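Local coordinates for protein endo-xylogalacturonan hydrolase A (Aspergillus tubingensis, PDB 4C2L) that hydrolyses xylogalacturonan, the xylose-substituted galacturonan of the hairy regions of pectin, as a secreted family 28 glycoside hydrolase, at residues 187-192 against 209-214. Numbering follows the deposited sequence.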
loop_
_atom_site.group_PDB
_atom_site.type_symbol
_atom_site.label_atom_id
_atom_site.label_comp_id
_atom_site.label_asym_id
_atom_site.label_seq_id
_atom_site.Cartn_x
_atom_site.Cartn_y
_atom_site.Cartn_z
ATOM N N ASN A 187 5.560 5.155 -7.331
ATOM C CA ASN A 187 4.357 5.333 -6.509
ATOM C C ASN A 187 3.319 4.240 -6.724
ATOM O O ASN A 187 2.124 4.494 -6.602
ATOM C CB ASN A 187 3.739 6.715 -6.770
ATOM C CG ASN A 187 4.755 7.836 -6.624
ATOM O OD1 ASN A 187 5.155 8.454 -7.612
ATOM N ND2 ASN A 187 5.189 8.093 -5.379
ATOM N N THR A 188 3.787 3.035 -7.051
ATOM C CA THR A 188 2.888 1.903 -7.227
ATOM C C THR A 188 2.629 1.199 -5.893
ATOM O O THR A 188 2.830 -0.012 -5.772
ATOM C CB THR A 188 3.397 0.933 -8.309
ATOM O OG1 THR A 188 4.802 0.685 -8.123
ATOM C CG2 THR A 188 3.153 1.562 -9.703
ATOM N N ASP A 189 2.179 1.967 -4.881
ATOM C CA ASP A 189 1.907 1.392 -3.548
ATOM C C ASP A 189 0.963 0.196 -3.674
ATOM O O ASP A 189 -0.032 0.264 -4.404
ATOM C CB ASP A 189 1.177 2.397 -2.648
ATOM C CG ASP A 189 1.933 3.685 -2.421
ATOM O OD1 ASP A 189 2.867 4.012 -3.176
ATOM O OD2 ASP A 189 1.546 4.410 -1.467
ATOM N N GLY A 190 1.236 -0.895 -2.959
ATOM C CA GLY A 190 0.323 -2.030 -2.998
ATOM C C GLY A 190 -1.031 -1.710 -2.372
ATOM O O GLY A 190 -2.089 -1.983 -2.951
ATOM N N PHE A 191 -1.002 -1.184 -1.152
ATOM C CA PHE A 191 -2.233 -0.912 -0.407
ATOM C C PHE A 191 -2.010 0.352 0.372
ATOM O O PHE A 191 -1.089 0.418 1.184
ATOM C CB PHE A 191 -2.535 -2.047 0.597
ATOM C CG PHE A 191 -2.635 -3.390 -0.036
ATOM C CD1 PHE A 191 -1.490 -4.143 -0.277
ATOM C CD2 PHE A 191 -3.870 -3.890 -0.429
ATOM C CE1 PHE A 191 -1.578 -5.386 -0.882
ATOM C CE2 PHE A 191 -3.960 -5.142 -1.034
ATOM C CZ PHE A 191 -2.809 -5.881 -1.263
ATOM N N ASP A 192 -2.853 1.357 0.127
ATOM C CA ASP A 192 -2.834 2.569 0.925
ATOM C C ASP A 192 -4.093 2.491 1.764
ATOM O O ASP A 192 -5.199 2.666 1.230
ATOM C CB ASP A 192 -2.902 3.809 0.030
ATOM C CG ASP A 192 -1.546 4.221 -0.531
ATOM O OD1 ASP A 192 -0.517 3.589 -0.237
ATOM O OD2 ASP A 192 -1.533 5.210 -1.271
ATOM N N ASP A 209 7.373 -0.510 -6.725
ATOM C CA ASP A 209 8.443 0.452 -6.505
ATOM C C ASP A 209 8.060 1.495 -5.469
ATOM O O ASP A 209 8.591 2.602 -5.470
ATOM C CB ASP A 209 8.851 1.116 -7.835
ATOM C CG ASP A 209 10.080 1.991 -7.706
ATOM O OD1 ASP A 209 11.034 1.592 -6.994
ATOM O OD2 ASP A 209 10.076 3.105 -8.290
ATOM N N ASP A 210 7.156 1.143 -4.566
ATOM C CA ASP A 210 6.822 2.064 -3.470
ATOM C C ASP A 210 6.314 1.250 -2.300
ATOM O O ASP A 210 6.567 0.061 -2.248
ATOM C CB ASP A 210 5.831 3.157 -3.905
ATOM C CG ASP A 210 6.063 4.473 -3.149
ATOM O OD1 ASP A 210 5.944 4.480 -1.895
ATOM O OD2 ASP A 210 6.405 5.497 -3.794
ATOM N N ASP A 211 5.655 1.880 -1.331
ATOM C CA ASP A 211 5.195 1.132 -0.163
ATOM C C ASP A 211 4.440 -0.135 -0.534
ATOM O O ASP A 211 3.586 -0.124 -1.418
ATOM C CB ASP A 211 4.300 2.024 0.717
ATOM C CG ASP A 211 5.069 3.178 1.326
ATOM O OD1 ASP A 211 6.276 3.006 1.561
ATOM O OD2 ASP A 211 4.483 4.248 1.580
ATOM N N CYS A 212 4.773 -1.222 0.144
ATOM C CA CYS A 212 4.043 -2.464 0.032
ATOM C C CYS A 212 2.636 -2.254 0.624
ATOM O O CYS A 212 1.621 -2.399 -0.066
ATOM C CB CYS A 212 4.812 -3.579 0.764
ATOM S SG CYS A 212 4.156 -5.174 0.251
ATOM N N VAL A 213 2.596 -1.875 1.897
ATOM C CA VAL A 213 1.360 -1.481 2.577
ATOM C C VAL A 213 1.714 -0.190 3.277
ATOM O O VAL A 213 2.761 -0.114 3.932
ATOM C CB VAL A 213 0.902 -2.532 3.626
ATOM C CG1 VAL A 213 -0.359 -2.044 4.354
ATOM C CG2 VAL A 213 0.644 -3.892 2.970
ATOM N N ALA A 214 0.881 0.840 3.092
ATOM C CA ALA A 214 1.052 2.085 3.803
ATOM C C ALA A 214 -0.178 2.313 4.650
ATOM O O ALA A 214 -1.314 2.228 4.153
ATOM C CB ALA A 214 1.264 3.246 2.837
HETATM O O HOH W 1 8.015 5.332 -6.026
HETATM O O HOH W 2 2.523 5.798 0.447
#
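D210 meets D189 and N187 where two successive coils of the right-handed parallel beta-helix of family 28 lie side by side. D210 is probably the proton donor, as in related enzymes, and four carboxylates gather here. Its side chain lies alongside that of D189 with the carboxylate planes 37° apart; the OD1 atoms of the two acids, both acceptors, are 3.4 Å apart. D189 OD2 and D192 OD1 come closer still, at 2.5 Å. The backbone N of D211 holds D210 OD1 through its anti lone pair, which helps fix the rotation of the group. On the other oxygen, a water that accepts from N187 N donates to D210 OD2 and N187 ND2 stands 3.3 Å away, while N187 OD1 is taken by R132. The side chain of D211 touches H233, probably another active-site residue, and a second water lies between its OD2 and OD2 of D189. Next along the chains, the backbones pair in parallel: G190 N bonds to D211 O at 2.9 Å, and F191 N more weakly to C212 O. F191 turns off the opposite face from D192, CG anti to its carbonyl carbon (chi1 -57°), bringing CD1 to 3.9 Å from V213 CG2; F191 and F170 pack edge-to-face. Farther along the same two strands, A214 N donates to F191 O at 2.8 Å, almost straight at 172°.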